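PDB 4L8J: putative efflux transporter from Bacteroides eggerthii, which probably serves as the periplasmic membrane-fusion (adaptor) subunit of an HlyD-type efflux system, linking an inner-membrane pump to its outer-membrane channel. Local coordinates for the interface of chains A and B. Sequence-based numbering; all coordinates share one arbitrary frame. Chains: chain A/B, Putative efflux transporter.

The interface of chains A and B. Residues chain A 15, 256, 258, 276, 285, 287; chain B 304-306, 310.
A:Ile276 of strand 271-278 and B:Val310 of strand 309-313 pair as an antiparallel beta bridge between the chains, while the extended loop B:Leu304 to B:Pro306 lies against the side chains of chain A. The interface is two-fold symmetric and appears to exchange the C-terminal segments of two copies; it may or may not be the biological dimer. Among the residues of this patch no N or O comes within bonding distance of the other chain, and the contact is apolar packing. B:Leu304 is its plug: CG stands anti to the carbonyl carbon (chi1 -62°), and the two methyls fork into chain A. CD1 presses tightly on CG1 of A:Val258, at 3.5 Å. CD2 meets CD1 of A:Ile276 at 3.7 Å, the two side chains running past each other in opposite directions. CG1 of A:Val287 packs on the branch carbon CG of B:Leu304 at 3.8 Å. An alanine in place of B:Leu304 would probably open a gap between A:Val258, A:Ile276 and A:Val287, leaving CG1 of both valines without its leucine mate and A:Ile276 CD1 with B:Val310 to lean on. A:Ile276 uses that same CD1 on CG1 of B:Val310, so one methyl touches both partners. A:Val15 crosses B:Leu304 and B:Val310 at about right angles; with CG1 anti to its backbone N (chi1 176°), that methyl lies near the B:Leu304 CB and CG2 turns to B:Val310 CG1, 3.9 Å away. The A:Arg285 guanidinium, one face covered by A:Ile276 CG1 3.7 Å above its plane, brings NH1 to 4.0 Å from B:Leu304 CD2. Farther along the loop, the bent chain of selenomethionine A:Met256 brings its selenium SE against the ring of B:Pro306, 3.7 Å from CG.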
ATOM      1  N   VAL A  15      20.124  -1.471  -7.785  1.00 32.22           N
ATOM      2  CA  VAL A  15      18.750  -2.003  -7.916  1.00 31.13           C
ATOM      3  C   VAL A  15      18.589  -3.067  -6.790  1.00 35.34           C
ATOM      4  O   VAL A  15      19.476  -3.910  -6.623  1.00 33.16           O
ATOM      5  CB  VAL A  15      18.503  -2.596  -9.328  1.00 32.75           C
ATOM      6  CG1 VAL A  15      17.117  -3.243  -9.435  1.00 32.80           C
ATOM      7  CG2 VAL A  15      18.677  -1.531 -10.411  1.00 32.04           C
HETATM    8  N   MSE A 256      11.437  -4.781  -8.378  1.00 30.25           N
HETATM    9  CA  MSE A 256      12.709  -4.118  -8.048  1.00 29.37           C
HETATM   10  C   MSE A 256      12.445  -2.713  -7.582  1.00 33.34           C
HETATM   11  O   MSE A 256      11.511  -2.068  -8.081  1.00 33.48           O
HETATM   12  CB  MSE A 256      13.658  -4.060  -9.274  1.00 31.22           C
HETATM   13  CG  MSE A 256      13.947  -5.405  -9.938  1.00 38.15           C
HETATM   14 SE   MSE A 256      15.044  -6.516  -8.779  0.75 45.42          SE
HETATM   15  CE  MSE A 256      13.867  -8.154  -8.786  1.00 42.20           C
ATOM     16  N   VAL A 258      13.741   1.171  -7.383  1.00 31.84           N
ATOM     17  CA  VAL A 258      14.610   2.214  -7.916  1.00 32.16           C
ATOM     18  C   VAL A 258      14.081   3.557  -7.432  1.00 31.82           C
ATOM     19  O   VAL A 258      12.859   3.729  -7.427  1.00 31.23           O
ATOM     20  CB  VAL A 258      14.837   2.237  -9.461  1.00 38.00           C
ATOM     21  CG1 VAL A 258      15.479   0.958  -9.970  1.00 38.81           C
ATOM     22  CG2 VAL A 258      13.571   2.578 -10.240  1.00 37.53           C
ATOM     23  N   ILE A 276      21.623   2.698 -17.004  1.00 30.60           N
ATOM     24  CA  ILE A 276      22.387   1.627 -16.381  1.00 29.67           C
ATOM     25  C   ILE A 276      23.877   2.019 -16.441  1.00 36.07           C
ATOM     26  O   ILE A 276      24.370   2.385 -17.507  1.00 35.16           O
ATOM     27  CB  ILE A 276      22.111   0.242 -17.070  1.00 32.80           C
ATOM     28  CG1 ILE A 276      20.708  -0.310 -16.702  1.00 32.52           C
ATOM     29  CG2 ILE A 276      23.228  -0.838 -16.726  1.00 32.86           C
ATOM     30  CD1 ILE A 276      20.581  -0.784 -15.260  1.00 33.57           C
ATOM     31  N   ARG A 285      18.111   1.975 -20.612  1.00 33.13           N
ATOM     32  CA  ARG A 285      17.412   0.732 -20.375  1.00 32.74           C
ATOM     33  C   ARG A 285      15.926   0.998 -20.160  1.00 34.32           C
ATOM     34  O   ARG A 285      15.550   1.742 -19.245  1.00 31.58           O
ATOM     35  CB  ARG A 285      18.048   0.021 -19.162  1.00 33.09           C
ATOM     36  CG  ARG A 285      17.326  -1.240 -18.701  1.00 37.50           C
ATOM     37  CD  ARG A 285      17.692  -2.489 -19.497  1.00 39.10           C
ATOM     38  NE  ARG A 285      19.093  -2.875 -19.303  1.00 32.66           N
ATOM     39  CZ  ARG A 285      19.582  -3.473 -18.223  1.00 45.47           C
ATOM     40  NH1 ARG A 285      18.780  -3.798 -17.211  1.00 31.91           N
ATOM     41  NH2 ARG A 285      20.875  -3.765 -18.148  1.00 35.74           N
ATOM     42  N   VAL A 287      12.322   0.222 -18.845  1.00 32.51           N
ATOM     43  CA  VAL A 287      11.773  -0.427 -17.652  1.00 31.51           C
ATOM     44  C   VAL A 287      10.229  -0.308 -17.685  1.00 34.99           C
ATOM     45  O   VAL A 287       9.686   0.568 -18.370  1.00 32.79           O
ATOM     46  CB  VAL A 287      12.366   0.172 -16.335  1.00 33.71           C
ATOM     47  CG1 VAL A 287      13.887  -0.015 -16.257  1.00 33.14           C
ATOM     48  CG2 VAL A 287      11.991   1.654 -16.144  1.00 32.97           C
TER
ATOM     49  N   LEU B 304      14.953  -4.769 -15.137  1.00 32.59           N
ATOM     50  CA  LEU B 304      16.095  -4.683 -14.213  1.00 32.06           C
ATOM     51  C   LEU B 304      16.337  -5.981 -13.454  1.00 38.25           C
ATOM     52  O   LEU B 304      15.392  -6.696 -13.147  1.00 37.74           O
ATOM     53  CB  LEU B 304      15.873  -3.551 -13.190  1.00 30.43           C
ATOM     54  CG  LEU B 304      15.739  -2.132 -13.739  1.00 31.93           C
ATOM     55  CD1 LEU B 304      15.286  -1.190 -12.675  1.00 30.57           C
ATOM     56  CD2 LEU B 304      17.038  -1.642 -14.390  1.00 30.42           C
ATOM     57  N   LYS B 305      17.598  -6.240 -13.093  1.00 36.23           N
ATOM     58  CA  LYS B 305      17.991  -7.371 -12.258  1.00 38.13           C
ATOM     59  C   LYS B 305      18.599  -6.809 -10.953  1.00 42.36           C
ATOM     60  O   LYS B 305      19.201  -5.726 -10.994  1.00 37.00           O
ATOM     61  CB  LYS B 305      19.011  -8.285 -12.981  1.00 42.83           C
ATOM     62  CG  LYS B 305      18.481  -9.017 -14.211  1.00 66.24           C
ATOM     63  CD  LYS B 305      19.610  -9.724 -14.970  1.00 79.47           C
ATOM     64  CE  LYS B 305      19.232 -10.129 -16.383  1.00 93.54           C
ATOM     65  NZ  LYS B 305      18.337 -11.318 -16.422  1.00103.13           N
ATOM     66  N   PRO B 306      18.495  -7.517  -9.798  1.00 42.28           N
ATOM     67  CA  PRO B 306      19.120  -6.998  -8.566  1.00 42.19           C
ATOM     68  C   PRO B 306      20.619  -6.819  -8.735  1.00 44.43           C
ATOM     69  O   PRO B 306      21.257  -7.592  -9.449  1.00 44.08           O
ATOM     70  CB  PRO B 306      18.829  -8.094  -7.519  1.00 44.43           C
ATOM     71  CG  PRO B 306      17.751  -8.898  -8.070  1.00 48.91           C
ATOM     72  CD  PRO B 306      17.855  -8.828  -9.557  1.00 44.95           C
ATOM     73  N   VAL B 310      21.994   2.054 -11.345  1.00 30.56           N
ATOM     74  CA  VAL B 310      21.255   3.074 -12.109  1.00 28.55           C
ATOM     75  C   VAL B 310      21.707   4.489 -11.689  1.00 32.07           C
ATOM     76  O   VAL B 310      22.093   4.679 -10.547  1.00 31.10           O
ATOM     77  CB  VAL B 310      19.706   2.941 -12.011  1.00 32.48           C
ATOM     78  CG1 VAL B 310      19.201   1.645 -12.657  1.00 33.16           C
ATOM     79  CG2 VAL B 310      19.209   3.046 -10.560  1.00 32.27           C
TER